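Local coordinates for protein ribokinase (Cryptococcus neoformans var. grubii serotype A, PDB 6CW5) that probably phosphorylates D-ribose at O-5 using ATP and magnesium, giving the D-ribose 5-phosphate used in nucleotide synthesis and the pentose phosphate pathway, at residues C15-S20 / L142-V147; S168-S173 / K187-L192. One frame throughout, in Å; residues are numbered along the deposited sequence.

Interaction 1 of 2, residues C15-S20 / L142-V147; sequences CLVRGS and LVQNEV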
ATOM      1  N   CYS A  15      10.583  10.718  15.453  1.00 25.45           N
ATOM      2  CA  CYS A  15      10.733   9.837  14.305  1.00 24.12           C
ATOM      3  C   CYS A  15       9.666   8.758  14.316  1.00 25.87           C
ATOM      4  O   CYS A  15       9.439   8.110  15.339  1.00 26.54           O
ATOM      5  CB  CYS A  15      12.108   9.176  14.305  1.00 26.40           C
ATOM      6  SG  CYS A  15      12.385   8.120  12.876  1.00 28.13           S
ATOM      7  N   LEU A  16       9.039   8.536  13.172  1.00 21.79           N
ATOM      8  CA  LEU A  16       8.196   7.366  12.993  1.00 18.27           C
ATOM      9  C   LEU A  16       8.967   6.368  12.147  1.00 20.92           C
ATOM     10  O   LEU A  16       9.479   6.733  11.072  1.00 21.93           O
ATOM     11  CB  LEU A  16       6.884   7.724  12.301  1.00 19.47           C
ATOM     12  CG  LEU A  16       5.959   6.549  11.970  1.00 21.11           C
ATOM     13  CD1 LEU A  16       5.416   5.853  13.221  1.00 24.91           C
ATOM     14  CD2 LEU A  16       4.824   7.118  11.126  1.00 26.64           C
ATOM     15  N   VAL A  17       9.107   5.152  12.654  1.00 20.17           N
ATOM     16  CA  VAL A  17       9.642   4.028  11.879  1.00 18.56           C
ATOM     17  C   VAL A  17       8.460   3.206  11.409  1.00 21.45           C
ATOM     18  O   VAL A  17       7.735   2.619  12.219  1.00 21.18           O
ATOM     19  CB  VAL A  17      10.616   3.165  12.698  1.00 19.59           C
ATOM     20  CG1 VAL A  17      11.211   2.035  11.820  1.00 20.19           C
ATOM     21  CG2 VAL A  17      11.724   4.036  13.317  1.00 22.62           C
ATOM     22  N   ARG A  18       8.245   3.154  10.099  1.00 18.72           N
ATOM     23  CA  ARG A  18       7.221   2.285   9.542  1.00 20.15           C
ATOM     24  C   ARG A  18       7.983   1.092   8.981  1.00 17.06           C
ATOM     25  O   ARG A  18       8.683   1.217   7.967  1.00 18.01           O
ATOM     26  CB  ARG A  18       6.402   2.993   8.470  1.00 21.78           C
ATOM     27  CG  ARG A  18       5.453   2.085   7.687  1.00 21.70           C
ATOM     28  CD  ARG A  18       4.347   1.450   8.535  1.00 18.41           C
ATOM     29  NE  ARG A  18       3.577   0.514   7.706  1.00 17.48           N
ATOM     30  CZ  ARG A  18       3.621  -0.809   7.843  1.00 21.86           C
ATOM     31  NH1 ARG A  18       4.313  -1.362   8.839  1.00 17.74           N
ATOM     32  NH2 ARG A  18       2.938  -1.579   7.000  1.00 18.30           N
ATOM     33  N   GLY A  19       7.912  -0.047   9.664  1.00 19.55           N
ATOM     34  CA  GLY A  19       8.787  -1.127   9.233  1.00 19.78           C
ATOM     35  C   GLY A  19       8.554  -2.403  10.007  1.00 21.20           C
ATOM     36  O   GLY A  19       7.544  -2.579  10.680  1.00 19.65           O
ATOM     37  N   SER A  20       9.518  -3.289   9.896  1.00 19.62           N
ATOM     38  CA  SER A  20       9.348  -4.689  10.269  1.00 18.21           C
ATOM     39  C   SER A  20       9.859  -4.979  11.669  1.00 19.13           C
ATOM     40  O   SER A  20      10.744  -4.293  12.187  1.00 18.67           O
ATOM     41  CB  SER A  20      10.128  -5.547   9.267  1.00 19.05           C
ATOM     42  OG  SER A  20      11.491  -5.130   9.263  1.00 19.58           O
ATOM     43  N   LEU A 142      11.389   6.934   8.935  1.00 20.48           N
ATOM     44  CA  LEU A 142      12.368   5.922   8.547  1.00 18.08           C
ATOM     45  C   LEU A 142      11.628   4.723   7.979  1.00 18.89           C
ATOM     46  O   LEU A 142      10.717   4.200   8.625  1.00 18.79           O
ATOM     47  CB  LEU A 142      13.186   5.528   9.772  1.00 23.28           C
ATOM     48  CG  LEU A 142      14.409   4.653   9.708  1.00 36.28           C
ATOM     49  CD1 LEU A 142      15.344   5.078   8.558  1.00 28.08           C
ATOM     50  CD2 LEU A 142      15.100   4.791  11.050  1.00 35.61           C
ATOM     51  N   VAL A 143      12.016   4.281   6.775  1.00 17.31           N
ATOM     52  CA  VAL A 143      11.357   3.174   6.094  1.00 17.98           C
ATOM     53  C   VAL A 143      12.426   2.273   5.492  1.00 17.21           C
ATOM     54  O   VAL A 143      13.552   2.693   5.236  1.00 19.01           O
ATOM     55  CB  VAL A 143      10.360   3.614   4.989  1.00 18.95           C
ATOM     56  CG1 VAL A 143       8.999   4.045   5.610  1.00 18.90           C
ATOM     57  CG2 VAL A 143      10.946   4.743   4.130  1.00 18.48           C
ATOM     58  N   GLN A 144      12.069   1.006   5.315  1.00 19.19           N
ATOM     59  CA  GLN A 144      12.960   0.038   4.677  1.00 18.64           C
ATOM     60  C   GLN A 144      12.116  -0.730   3.691  1.00 17.37           C
ATOM     61  O   GLN A 144      11.213  -0.143   3.098  1.00 19.04           O
ATOM     62  CB  GLN A 144      13.608  -0.900   5.700  1.00 16.90           C
ATOM     63  CG  GLN A 144      14.190  -0.132   6.922  1.00 17.30           C
ATOM     64  CD  GLN A 144      13.143   0.069   8.005  1.00 21.87           C
ATOM     65  OE1 GLN A 144      12.166  -0.692   8.087  1.00 20.23           O
ATOM     66  NE2 GLN A 144      13.332   1.103   8.845  1.00 23.01           N
ATOM     67  N   ASN A 145      12.351  -2.040   3.532  1.00 17.25           N
ATOM     68  CA  ASN A 145      11.531  -2.740   2.549  1.00 16.79           C
ATOM     69  C   ASN A 145      11.114  -4.119   3.043  1.00 16.17           C
ATOM     70  O   ASN A 145      10.977  -5.040   2.238  1.00 17.54           O
ATOM     71  CB  ASN A 145      12.254  -2.876   1.190  1.00 15.13           C
ATOM     72  CG  ASN A 145      11.309  -3.305   0.052  1.00 18.88           C
ATOM     73  OD1 ASN A 145      10.162  -2.846  -0.018  1.00 16.89           O
ATOM     74  ND2 ASN A 145      11.788  -4.194  -0.844  1.00 16.88           N
ATOM     75  N   GLU A 146      10.887  -4.278   4.342  1.00 14.08           N
ATOM     76  CA  GLU A 146      10.460  -5.573   4.873  1.00 14.94           C
ATOM     77  C   GLU A 146       8.974  -5.616   5.194  1.00 19.08           C
ATOM     78  O   GLU A 146       8.532  -6.550   5.879  1.00 17.46           O
ATOM     79  CB  GLU A 146      11.262  -5.943   6.130  1.00 17.54           C
ATOM     80  CG  GLU A 146      12.728  -6.258   5.819  1.00 18.62           C
ATOM     81  CD  GLU A 146      13.545  -6.758   7.010  1.00 19.55           C
ATOM     82  OE1 GLU A 146      13.181  -6.496   8.186  1.00 23.39           O
ATOM     83  OE2 GLU A 146      14.603  -7.385   6.746  1.00 21.35           O
ATOM     84  N   VAL A 147       8.211  -4.610   4.762  1.00 17.35           N
ATOM     85  CA  VAL A 147       6.754  -4.582   4.862  1.00 17.02           C
ATOM     86  C   VAL A 147       6.220  -4.371   3.452  1.00 18.77           C
ATOM     87  O   VAL A 147       7.039  -4.174   2.529  1.00 18.57           O
ATOM     88  CB  VAL A 147       6.286  -3.497   5.855  1.00 16.78           C
ATOM     89  CG1 VAL A 147       6.991  -3.729   7.191  1.00 19.75           C
ATOM     90  CG2 VAL A 147       6.585  -2.068   5.313  1.00 16.99           C
TER
HETATM   91  O   HOH W   1       9.351   0.159   5.510  1.00 19.63           O
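L16 and R18 hold L142 between them in a parallel beta ladder, the join of strands 15-18 and 140-143, neighbours inside the nine-stranded sheet of the ribokinase (PfkB) alpha/beta fold. L142 N donates to L16 O (2.9 Å, 164°), and R18 N gives a more bent bond to L142 O (3.1 Å, 149°). Past R18 the strands part, and one water bridges them, donating to R18 O at 2.8 Å and accepting from Q144 N. Further out, S20 OG donates to E146 OE1; the modelled separation is very short and its exact value doubtful. Both oxygens have further partners at the start of helix 51-61, OG at G52 N and OE1 at K51 N. E146, a predicted substrate-binding residue, also hydrogen-bonds through OE2 to a glycerol that probably comes from the crystallisation liquor.

The packing differs on the two faces of the sheet. V17 and L142 project from the same face as neighbours, with V17 CG2 4.1 Å from L142 CB. Bent at chi2 (88°), the Q144 chain brings its amide back toward 15-20, where OE1 comes 3.6 Å from G19 CA and NE2, bonded to Q55 of helix 51-61, passes V17 CG1. On the V143 side, V143 CG1 rests against R18 O and R18 CB. The R18 guanidinium is tied on NH2 to S151 OG and on NH1 to D69 O, and V147 CG2 sits 3.9 Å above its plane, displaced toward the rim. The other methyl of the same valine, V147 CG1, packs on the backbone of G19, 3.5 Å from G19 C.

Interaction 2 of 2, residues S168-S173 / K187-L192; sequences SVFNPS and KHLSWL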
ATOM      1  N   SER A 168      12.586  12.319   5.393  1.00 19.18           N
ATOM      2  CA  SER A 168      12.381  10.884   5.233  1.00 19.27           C
ATOM      3  C   SER A 168      13.697  10.213   4.865  1.00 19.45           C
ATOM      4  O   SER A 168      14.491  10.763   4.099  1.00 20.67           O
ATOM      5  CB  SER A 168      11.335  10.602   4.167  1.00 22.75           C
ATOM      6  OG  SER A 168      11.690  11.322   2.998  1.00 25.83           O
ATOM      7  N   VAL A 169      13.896   9.003   5.383  1.00 18.85           N
ATOM      8  CA  VAL A 169      15.145   8.257   5.261  1.00 18.02           C
ATOM      9  C   VAL A 169      14.777   6.837   4.865  1.00 22.27           C
ATOM     10  O   VAL A 169      13.942   6.213   5.520  1.00 18.82           O
ATOM     11  CB  VAL A 169      15.934   8.273   6.589  1.00 23.54           C
ATOM     12  CG1 VAL A 169      17.228   7.507   6.458  1.00 22.59           C
ATOM     13  CG2 VAL A 169      16.218   9.702   7.029  1.00 25.47           C
ATOM     14  N   PHE A 170      15.364   6.341   3.771  1.00 18.82           N
ATOM     15  CA  PHE A 170      14.964   5.048   3.215  1.00 17.70           C
ATOM     16  C   PHE A 170      16.183   4.155   3.059  1.00 23.70           C
ATOM     17  O   PHE A 170      17.223   4.606   2.575  1.00 21.07           O
ATOM     18  CB  PHE A 170      14.298   5.281   1.874  1.00 17.88           C
ATOM     19  CG  PHE A 170      13.952   4.032   1.093  1.00 21.16           C
ATOM     20  CD1 PHE A 170      13.179   3.021   1.647  1.00 23.54           C
ATOM     21  CD2 PHE A 170      14.306   3.942  -0.255  1.00 20.44           C
ATOM     22  CE1 PHE A 170      12.810   1.916   0.893  1.00 15.99           C
ATOM     23  CE2 PHE A 170      13.964   2.832  -1.001  1.00 20.13           C
ATOM     24  CZ  PHE A 170      13.190   1.823  -0.436  1.00 16.43           C
ATOM     25  N   ASN A 171      16.047   2.891   3.462  1.00 18.43           N
ATOM     26  CA  ASN A 171      17.094   1.882   3.304  1.00 16.82           C
ATOM     27  C   ASN A 171      16.478   0.745   2.488  1.00 20.05           C
ATOM     28  O   ASN A 171      15.593   0.024   2.993  1.00 20.42           O
ATOM     29  CB  ASN A 171      17.549   1.440   4.700  1.00 23.94           C
ATOM     30  CG  ASN A 171      18.565   0.301   4.703  1.00 31.47           C
ATOM     31  OD1 ASN A 171      18.494  -0.578   5.574  1.00 30.53           O
ATOM     32  ND2 ASN A 171      19.542   0.337   3.795  1.00 26.50           N
ATOM     33  N   PRO A 172      16.839   0.574   1.215  1.00 20.91           N
ATOM     34  CA  PRO A 172      16.099  -0.415   0.381  1.00 17.80           C
ATOM     35  C   PRO A 172      16.526  -1.853   0.634  1.00 19.55           C
ATOM     36  O   PRO A 172      17.249  -2.486  -0.151  1.00 19.09           O
ATOM     37  CB  PRO A 172      16.429   0.025  -1.043  1.00 19.00           C
ATOM     38  CG  PRO A 172      17.859   0.676  -0.906  1.00 20.82           C
ATOM     39  CD  PRO A 172      17.853   1.343   0.452  1.00 20.04           C
ATOM     40  N   SER A 173      16.069  -2.387   1.767  1.00 16.00           N
ATOM     41  CA  SER A 173      16.470  -3.729   2.207  1.00 16.47           C
ATOM     42  C   SER A 173      15.234  -4.502   2.642  1.00 15.67           C
ATOM     43  O   SER A 173      14.531  -4.064   3.568  1.00 17.93           O
ATOM     44  CB  SER A 173      17.470  -3.656   3.362  1.00 19.83           C
ATOM     45  OG  SER A 173      17.755  -4.977   3.824  1.00 24.80           O
ATOM     46  N   LYS A 187      11.383  11.743  -5.461  1.00 21.31           N
ATOM     47  CA  LYS A 187      11.286  13.167  -5.159  1.00 24.87           C
ATOM     48  C   LYS A 187      10.836  13.432  -3.732  1.00 24.53           C
ATOM     49  O   LYS A 187      11.087  14.529  -3.226  1.00 25.72           O
ATOM     50  CB  LYS A 187      10.342  13.877  -6.132  1.00 24.17           C
ATOM     51  CG  LYS A 187       8.914  13.377  -6.085  1.00 21.64           C
ATOM     52  CD  LYS A 187       8.044  14.075  -7.097  1.00 29.52           C
ATOM     53  CE  LYS A 187       6.656  13.468  -7.122  1.00 38.09           C
ATOM     54  NZ  LYS A 187       5.791  14.161  -8.112  1.00 44.56           N
ATOM     55  N   HIS A 188      10.168  12.474  -3.069  1.00 19.85           N
ATOM     56  CA  HIS A 188       9.690  12.665  -1.696  1.00 22.62           C
ATOM     57  C   HIS A 188      10.727  12.319  -0.647  1.00 23.75           C
ATOM     58  O   HIS A 188      10.506  12.585   0.541  1.00 25.51           O
ATOM     59  CB  HIS A 188       8.443  11.795  -1.431  1.00 20.43           C
ATOM     60  CG  HIS A 188       7.267  12.191  -2.261  1.00 24.82           C
ATOM     61  ND1 HIS A 188       6.911  13.510  -2.447  1.00 25.45           N
ATOM     62  CD2 HIS A 188       6.371  11.453  -2.962  1.00 23.58           C
ATOM     63  CE1 HIS A 188       5.842  13.567  -3.223  1.00 25.93           C
ATOM     64  NE2 HIS A 188       5.492  12.333  -3.541  1.00 29.01           N
ATOM     65  N   LEU A 189      11.846  11.740  -1.049  1.00 19.09           N
ATOM     66  CA  LEU A 189      12.790  11.145  -0.116  1.00 18.13           C
ATOM     67  C   LEU A 189      13.894  12.132   0.238  1.00 27.09           C
ATOM     68  O   LEU A 189      14.533  12.699  -0.655  1.00 22.68           O
ATOM     69  CB  LEU A 189      13.407   9.891  -0.731  1.00 20.48           C
ATOM     70  CG  LEU A 189      14.354   9.176   0.196  1.00 21.82           C
ATOM     71  CD1 LEU A 189      13.565   8.602   1.372  1.00 19.41           C
ATOM     72  CD2 LEU A 189      15.031   8.051  -0.618  1.00 19.92           C
ATOM     73  N   SER A 190      14.143  12.313   1.538  1.00 20.65           N
ATOM     74  CA  SER A 190      15.231  13.218   1.917  1.00 21.68           C
ATOM     75  C   SER A 190      16.588  12.532   1.870  1.00 25.71           C
ATOM     76  O   SER A 190      17.576  13.151   1.451  1.00 20.93           O
ATOM     77  CB  SER A 190      15.017  13.785   3.323  1.00 26.74           C
ATOM     78  OG  SER A 190      13.685  14.262   3.503  1.00 24.89           O
ATOM     79  N   TRP A 191      16.667  11.287   2.358  1.00 25.14           N
ATOM     80  CA  TRP A 191      17.937  10.573   2.474  1.00 21.09           C
ATOM     81  C   TRP A 191      17.794   9.128   2.039  1.00 21.64           C
ATOM     82  O   TRP A 191      16.880   8.431   2.484  1.00 19.75           O
ATOM     83  CB  TRP A 191      18.462  10.582   3.910  1.00 18.56           C
ATOM     84  CG  TRP A 191      18.997  11.910   4.341  1.00 20.69           C
ATOM     85  CD1 TRP A 191      18.365  12.862   5.083  1.00 25.49           C
ATOM     86  CD2 TRP A 191      20.301  12.415   4.053  1.00 22.66           C
ATOM     87  NE1 TRP A 191      19.211  13.942   5.280  1.00 23.74           N
ATOM     88  CE2 TRP A 191      20.404  13.684   4.650  1.00 24.78           C
ATOM     89  CE3 TRP A 191      21.396  11.905   3.341  1.00 23.64           C
ATOM     90  CZ2 TRP A 191      21.562  14.457   4.567  1.00 29.75           C
ATOM     91  CZ3 TRP A 191      22.552  12.667   3.263  1.00 26.07           C
ATOM     92  CH2 TRP A 191      22.619  13.936   3.869  1.00 28.11           C
ATOM     93  N   LEU A 192      18.720   8.674   1.200  1.00 19.60           N
ATOM     94  CA  LEU A 192      18.852   7.260   0.866  1.00 18.20           C
ATOM     95  C   LEU A 192      20.076   6.720   1.592  1.00 22.98           C
ATOM     96  O   LEU A 192      21.160   7.299   1.483  1.00 22.62           O
ATOM     97  CB  LEU A 192      19.014   7.078  -0.649  1.00 17.02           C
ATOM     98  CG  LEU A 192      19.456   5.694  -1.156  1.00 20.73           C
ATOM     99  CD1 LEU A 192      18.278   4.695  -1.026  1.00 17.69           C
ATOM    100  CD2 LEU A 192      19.917   5.783  -2.616  1.00 19.53           C
TER
HETATM  101  O   HOH W   2       9.770  13.273   3.029  1.00 23.99           O
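The forked end of L189 closes on F170: CD1 lies 3.4 Å from F170 CB and L189 CD2 is only a little farther, the two side chains crossing at about a right angle. A second bump, L192 CD1, fills the notch formed by P172 CD (3.7 Å), F170 O and the CD2 corner of the F170 ring. That ring has P172 N over its centre, 4.1 Å above the plane. On the other face of the sheet V169 CG2 meets W191 CB at 3.9 Å. Parallel strand bonds set this register, W191 N to S168 O and F170 N to W191 O. Just before strand 191-195 two serines interlock: S168 N donates to S190 OG (2.9 Å), and S190 N donates to S168 OG (3.0 Å), which chi1 of 51° places between its own backbone N and carbonyl carbon. The contact joins the two strands of a beta-alpha-beta unit whose connection includes helix 178-183. F184 stacks on F170, F287 of helix 279-292 meets W191 edge-to-face, L156 of helix 149-161 packs on S168 and L189, and L202 of helix 196-205 touches L192.

Interactions 1 and 2 belong to one sheet, their centres 11 Å apart, and meet where strand 140-143 runs beside strand 167-170. Two probable hydrogen bonds join them, V143 N to V169 O and N145 N to S173 O, each 3.0 Å, while Q144 O packs 3.4 Å from F170 CE1. Segments 142-147 and 168-173 thus stay together as loops at the C-terminal ends of their strands, near the predicted substrate residues. The E146 side chain lies about 3 Å from those of N22 and K51. In interaction 2, N171 and S173 touch K51, and the P172 side chain is about 8 Å from that of N195, which binds ADP in another structure of this protein; this chain has none bound.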